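Local coordinates for putative glutathionylspermidine synthase (Methylobacillus flagellatus, PDB 3N6X), which is of unconfirmed function but, as a circularly permuted ATP-grasp protein, probably uses ATP to drive an amide-forming ligation of the glutathionylspermidine synthase kind, at residues 252-257 with 299-304; 279-284 with 291-296. All coordinates share one frame; numbering follows the deposited sequence. Where two conformers were deposited one is given.

Interaction 1 of 2, residues 252-257 with 299-304. With SO4 (sulfate ion), chain C.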
loop_
_atom_site.group_PDB
_atom_site.type_symbol
_atom_site.label_atom_id
_atom_site.label_comp_id
_atom_site.label_asym_id
_atom_site.label_seq_id
_atom_site.Cartn_x
_atom_site.Cartn_y
_atom_site.Cartn_z
ATOM N N LEU A 252 -5.158 23.059 15.337
ATOM C CA LEU A 252 -4.880 23.966 14.230
ATOM C C LEU A 252 -6.053 24.897 14.004
ATOM O O LEU A 252 -7.179 24.588 14.397
ATOM C CB LEU A 252 -4.621 23.160 12.922
ATOM C CG LEU A 252 -3.547 22.070 12.972
ATOM C CD1 LEU A 252 -3.479 21.311 11.639
ATOM C CD2 LEU A 252 -2.189 22.648 13.337
ATOM N N PHE A 253 -5.804 26.018 13.348
ATOM C CA PHE A 253 -6.858 26.946 12.989
ATOM C C PHE A 253 -6.428 27.730 11.784
ATOM O O PHE A 253 -5.232 27.852 11.519
ATOM C CB PHE A 253 -7.269 27.877 14.183
ATOM C CG PHE A 253 -6.205 28.845 14.653
ATOM C CD1 PHE A 253 -6.096 30.112 14.089
ATOM C CD2 PHE A 253 -5.317 28.492 15.672
ATOM C CE1 PHE A 253 -5.087 30.989 14.493
ATOM C CE2 PHE A 253 -4.316 29.377 16.087
ATOM C CZ PHE A 253 -4.209 30.620 15.499
ATOM N N VAL A 254 -7.398 28.268 11.052
ATOM C CA VAL A 254 -7.161 29.016 9.834
ATOM C C VAL A 254 -7.447 30.510 10.046
ATOM O O VAL A 254 -8.441 30.861 10.680
ATOM C CB VAL A 254 -8.070 28.428 8.699
ATOM C CG1 VAL A 254 -8.322 29.447 7.588
ATOM C CG2 VAL A 254 -7.489 27.137 8.141
ATOM N N ARG A 255 -6.610 31.381 9.447
ATOM C CA ARG A 255 -6.872 32.819 9.297
ATOM C C ARG A 255 -5.987 33.469 8.252
ATOM O O ARG A 255 -4.816 33.119 8.124
ATOM C CB ARG A 255 -6.882 33.601 10.629
ATOM C CG ARG A 255 -5.550 33.755 11.280
ATOM C CD ARG A 255 -5.577 34.865 12.304
ATOM N NE ARG A 255 -4.658 34.574 13.392
ATOM C CZ ARG A 255 -3.356 34.807 13.337
ATOM N NH1 ARG A 255 -2.828 35.404 12.278
ATOM N NH2 ARG A 255 -2.575 34.485 14.361
ATOM N N ASN A 256 -6.570 34.403 7.489
ATOM C CA ASN A 256 -5.915 35.142 6.410
ATOM C C ASN A 256 -5.012 34.284 5.517
ATOM O O ASN A 256 -3.822 34.570 5.313
ATOM C CB ASN A 256 -5.246 36.404 6.931
ATOM C CG ASN A 256 -6.242 37.370 7.529
ATOM O OD1 ASN A 256 -7.406 37.461 7.104
ATOM N ND2 ASN A 256 -5.819 38.087 8.536
ATOM N N ASN A 257 -5.624 33.227 4.937
ATOM C CA ASN A 257 -4.970 32.303 4.008
ATOM C C ASN A 257 -3.742 31.609 4.589
ATOM O O ASN A 257 -2.729 31.430 3.903
ATOM C CB ASN A 257 -4.657 32.984 2.672
ATOM C CG ASN A 257 -4.527 32.008 1.534
ATOM O OD1 ASN A 257 -5.166 30.957 1.521
ATOM N ND2 ASN A 257 -3.666 32.323 0.570
ATOM N N LEU A 299 -9.518 23.686 3.366
ATOM C CA LEU A 299 -9.571 23.518 1.921
ATOM C C LEU A 299 -9.317 24.827 1.164
ATOM O O LEU A 299 -8.549 24.830 0.198
ATOM C CB LEU A 299 -10.895 22.867 1.480
ATOM C CG LEU A 299 -11.012 22.590 -0.033
ATOM C CD1 LEU A 299 -9.973 21.539 -0.497
ATOM C CD2 LEU A 299 -12.416 22.192 -0.399
ATOM N N SER A 300 -9.911 25.945 1.637
ATOM C CA SER A 300 -9.715 27.275 1.035
ATOM C C SER A 300 -8.235 27.730 1.059
ATOM O O SER A 300 -7.760 28.305 0.077
ATOM C CB SER A 300 -10.603 28.311 1.725
ATOM O OG SER A 300 -10.299 29.630 1.294
ATOM N N VAL A 301 -7.518 27.484 2.183
ATOM C CA VAL A 301 -6.084 27.841 2.317
ATOM C C VAL A 301 -5.244 27.034 1.299
ATOM O O VAL A 301 -4.336 27.573 0.665
ATOM C CB VAL A 301 -5.570 27.626 3.782
ATOM C CG1 VAL A 301 -4.104 28.014 3.921
ATOM C CG2 VAL A 301 -6.421 28.405 4.775
ATOM N N TYR A 302 -5.552 25.748 1.169
ATOM C CA TYR A 302 -4.887 24.838 0.252
ATOM C C TYR A 302 -5.147 25.261 -1.201
ATOM O O TYR A 302 -4.201 25.398 -1.975
ATOM C CB TYR A 302 -5.374 23.399 0.510
ATOM C CG TYR A 302 -4.783 22.358 -0.417
ATOM C CD1 TYR A 302 -3.405 22.300 -0.650
ATOM C CD2 TYR A 302 -5.583 21.364 -0.981
ATOM C CE1 TYR A 302 -2.850 21.311 -1.459
ATOM C CE2 TYR A 302 -5.033 20.349 -1.761
ATOM C CZ TYR A 302 -3.668 20.329 -2.005
ATOM O OH TYR A 302 -3.128 19.335 -2.769
ATOM N N ARG A 303 -6.427 25.527 -1.547
ATOM C CA ARG A 303 -6.818 25.973 -2.894
ATOM C C ARG A 303 -6.160 27.308 -3.261
ATOM O O ARG A 303 -5.885 27.534 -4.436
ATOM C CB ARG A 303 -8.352 26.100 -3.001
ATOM C CG ARG A 303 -9.101 24.760 -3.128
ATOM C CD ARG A 303 -10.625 24.924 -3.083
ATOM N NE ARG A 303 -11.081 26.169 -3.721
ATOM C CZ ARG A 303 -11.311 26.308 -5.025
ATOM N NH1 ARG A 303 -11.150 25.282 -5.849
ATOM N NH2 ARG A 303 -11.689 27.479 -5.514
ATOM N N ASN A 304 -5.864 28.173 -2.246
ATOM C CA ASN A 304 -5.252 29.498 -2.461
ATOM C C ASN A 304 -3.749 29.586 -2.167
ATOM O O ASN A 304 -3.194 30.690 -2.099
ATOM C CB ASN A 304 -6.033 30.596 -1.733
ATOM C CG ASN A 304 -7.383 30.843 -2.345
ATOM O OD1 ASN A 304 -7.502 31.493 -3.371
ATOM N ND2 ASN A 304 -8.420 30.262 -1.773
HETATM S S SO4 C . -12.125 29.628 -1.986
HETATM O O1 SO4 C . -11.486 28.349 -1.651
HETATM O O2 SO4 C . -11.472 30.220 -3.165
HETATM O O3 SO4 C . -13.551 29.397 -2.279
HETATM O O4 SO4 C . -11.997 30.561 -0.842
HETATM O O HOH W 1 -7.882 31.315 1.939
#
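Asn257 lays its carboxamide across the last turn of helix 298-303, over the CA of Val301 and the CB of Asn304. With CG anti to its backbone N (chi1 -156°), the side chain leads to the helix, where Asn257 OD1 comes 3.3 Å from Val301 CA. The amide nitrogen makes the one direct hydrogen bond between the segments, Asn257 ND2 to the backbone O of Asn304 at 3.2 Å. Its N-H points almost straight at that oxygen, which lies in the plane of the Asn257 amide, although the donor sits well above the plane of the Asn304 carbonyl. Asn257 OD1 accepts a hydrogen bond from a water 2.8 Å away, and the same water donates to Ser300 OG, so one end of the amide is bonded to the helix directly and the other through the water, which would tend to fix its rotation. The two asparagine side chains cross at about a right angle, their amide planes 79° apart. Asn304 turns its own ND2 back to Ser300 O, 2.8 Å away, a second bond over the final turn. Deeper in, Val254 CG1 meets Val301 CG2 at 3.6 Å, the two valines sliding past each other in opposite directions, and Val259 of the neighbouring strand packs against both. Sulfate O1, probably from the crystallisation liquor, accepts from Arg303 NE at 3.0 Å and O4 from Ser300 OG at 2.9 Å. The arrangement is that of a beta-hairpin, strands 252-254 and 259-261, whose turn packs against the C-terminal end of a helix at the edge of a mixed beta-sheet within the ATP-grasp region.

Interaction 2 of 2, residues 279-284 with 291-296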
loop_
_atom_site.group_PDB
_atom_site.type_symbol
_atom_site.label_atom_id
_atom_site.label_comp_id
_atom_site.label_asym_id
_atom_site.label_seq_id
_atom_site.Cartn_x
_atom_site.Cartn_y
_atom_site.Cartn_z
ATOM N N ASP A 279 -10.315 12.842 3.001
ATOM C CA ASP A 279 -10.789 14.123 2.431
ATOM C C ASP A 279 -12.056 14.594 3.094
ATOM O O ASP A 279 -12.158 15.746 3.478
ATOM C CB ASP A 279 -11.090 13.959 0.920
ATOM C CG ASP A 279 -9.882 13.900 0.039
ATOM O OD1 ASP A 279 -8.766 14.119 0.552
ATOM O OD2 ASP A 279 -10.048 13.667 -1.173
ATOM N N ASP A 280 -13.051 13.713 3.156
ATOM C CA ASP A 280 -14.385 13.985 3.680
ATOM C C ASP A 280 -14.391 14.628 5.051
ATOM O O ASP A 280 -15.353 15.308 5.390
ATOM C CB ASP A 280 -15.188 12.678 3.736
ATOM C CG ASP A 280 -15.919 12.358 2.470
ATOM O OD1 ASP A 280 -16.316 13.305 1.760
ATOM O OD2 ASP A 280 -16.171 11.157 2.220
ATOM N N PHE A 281 -13.357 14.368 5.863
ATOM C CA PHE A 281 -13.313 14.800 7.263
ATOM C C PHE A 281 -12.376 15.973 7.571
ATOM O O PHE A 281 -12.291 16.369 8.732
ATOM C CB PHE A 281 -12.955 13.609 8.154
ATOM C CG PHE A 281 -14.064 12.604 8.315
ATOM C CD1 PHE A 281 -14.262 11.604 7.369
ATOM C CD2 PHE A 281 -14.890 12.627 9.436
ATOM C CE1 PHE A 281 -15.282 10.666 7.525
ATOM C CE2 PHE A 281 -15.912 11.692 9.588
ATOM C CZ PHE A 281 -16.107 10.721 8.628
ATOM N N ILE A 282 -11.674 16.524 6.561
ATOM C CA ILE A 282 -10.661 17.563 6.802
ATOM C C ILE A 282 -11.183 18.979 7.029
ATOM O O ILE A 282 -10.444 19.803 7.566
ATOM C CB ILE A 282 -9.503 17.551 5.759
ATOM C CG1 ILE A 282 -9.994 17.882 4.345
ATOM C CG2 ILE A 282 -8.690 16.263 5.816
ATOM C CD1 ILE A 282 -9.276 19.000 3.719
ATOM N N ASP A 283 -12.372 19.308 6.514
ATOM C CA ASP A 283 -12.867 20.683 6.587
ATOM C C ASP A 283 -14.400 20.721 6.632
ATOM O O ASP A 283 -15.063 20.576 5.590
ATOM C CB ASP A 283 -12.305 21.534 5.406
ATOM C CG ASP A 283 -12.693 23.014 5.415
ATOM O OD1 ASP A 283 -13.408 23.440 6.351
ATOM O OD2 ASP A 283 -12.297 23.741 4.466
ATOM N N PRO A 284 -14.979 20.982 7.838
ATOM C CA PRO A 284 -16.449 21.004 7.955
ATOM C C PRO A 284 -17.154 22.134 7.191
ATOM O O PRO A 284 -18.352 22.061 7.000
ATOM C CB PRO A 284 -16.695 21.064 9.467
ATOM C CG PRO A 284 -15.436 21.521 10.061
ATOM C CD PRO A 284 -14.321 21.144 9.152
ATOM N N SER A 291 -18.108 16.716 10.866
ATOM C CA SER A 291 -16.756 16.266 11.214
ATOM C C SER A 291 -16.121 17.082 12.343
ATOM O O SER A 291 -16.198 18.312 12.349
ATOM C CB SER A 291 -15.847 16.274 9.990
ATOM O OG SER A 291 -14.513 15.942 10.347
HETATM N N MSE A 292 -15.483 16.388 13.284
HETATM C CA MSE A 292 -14.742 17.011 14.373
HETATM C C MSE A 292 -13.249 16.694 14.245
HETATM O O MSE A 292 -12.464 17.011 15.146
HETATM C CB MSE A 292 -15.267 16.523 15.704
HETATM C CG MSE A 292 -16.555 17.166 16.099
HETATM SE SE MSE A 292 -17.123 16.395 17.743
HETATM C CE MSE A 292 -18.714 17.535 18.086
ATOM N N LEU A 293 -12.857 16.066 13.111
ATOM C CA LEU A 293 -11.474 15.659 12.857
ATOM C C LEU A 293 -10.692 16.716 12.125
ATOM O O LEU A 293 -9.463 16.707 12.163
ATOM C CB LEU A 293 -11.440 14.353 12.034
ATOM C CG LEU A 293 -12.204 13.164 12.584
ATOM C CD1 LEU A 293 -11.984 11.962 11.718
ATOM C CD2 LEU A 293 -11.812 12.870 14.043
ATOM N N GLY A 294 -11.397 17.590 11.423
ATOM C CA GLY A 294 -10.774 18.550 10.531
ATOM C C GLY A 294 -10.537 19.934 11.070
ATOM O O GLY A 294 -10.536 20.163 12.286
ATOM N N VAL A 295 -10.262 20.857 10.146
ATOM C CA VAL A 295 -9.892 22.226 10.420
ATOM C C VAL A 295 -10.773 23.120 9.550
ATOM O O VAL A 295 -10.618 23.120 8.324
ATOM C CB VAL A 295 -8.364 22.448 10.106
ATOM C CG1 VAL A 295 -7.901 23.849 10.518
ATOM C CG2 VAL A 295 -7.490 21.368 10.764
ATOM N N PRO A 296 -11.705 23.902 10.146
ATOM C CA PRO A 296 -12.572 24.762 9.312
ATOM C C PRO A 296 -11.794 25.750 8.438
ATOM O O PRO A 296 -10.925 26.468 8.931
ATOM C CB PRO A 296 -13.463 25.468 10.342
ATOM C CG PRO A 296 -13.463 24.543 11.535
ATOM C CD PRO A 296 -12.076 23.982 11.578
#
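Gly294 slides in against the backbone of Ile282 with its CA only 3.2 Å from Ile282 O, an approach that a side chain would spoil: a CB there would run into Phe281 O, Ile282 C and Asp283 N. Two irregular loop segments thus lie backbone to backbone, and an ST turn shapes one of them, Ser291 OG accepting from Leu293 N at 3.2 Å. The same hydroxyl, Ser291 OG, donates to Phe281 O at 2.8 Å, reaching across because OG stands anti to its backbone N (chi1 175°). It also lies at the edge of the Phe281 ring, near its plane. An alanine here would probably leave Phe281 O without its hydroxyl partner and Leu293 N without its acceptor, making the turn less firmly held against the facing loop. Phe281 and Leu293 run side by side in the same direction, Phe281 CD2 to Leu293 CD1 at 3.8 Å. Further along, Val295 N gives a nearly straight bond to Ile282 O at 2.8 Å, approaching from above the plane of that carbonyl. Asp283 places its carboxylate beside the Val295-Pro296 backbone, where OD1 accepts from the amides of Gly297 and Leu285; these donors probably offset the nearness of Val295 O, itself an acceptor. Past the aspartate the contact ends in two prolines whose rings cross obliquely, Pro284 CG against Pro296 CG at 3.9 Å.

How the interactions relate
Interaction 2 is nested along the chain inside the loop that interaction 1 closes, both within the ATP-grasp region, and their centres lie 13 Å apart. They share a polar joint: Asp283 OD2 of interaction 2 probably accepts a hydrogen bond from Leu299 N at 3.0 Å, near the start of the helix whose far end Asn257 grips. That bond ties the folded loop to the helix it leads into. Strand 252-254 makes the apolar join, with Val254 CB 3.5 Å from Pro296 O and Leu252 CB 4.0 Å from Val295 CG2. Val254 thus packs on both the helix and the loop. Sulfate lies by interaction 1 and glycerol by interaction 2, both probably from the crystallisation liquor.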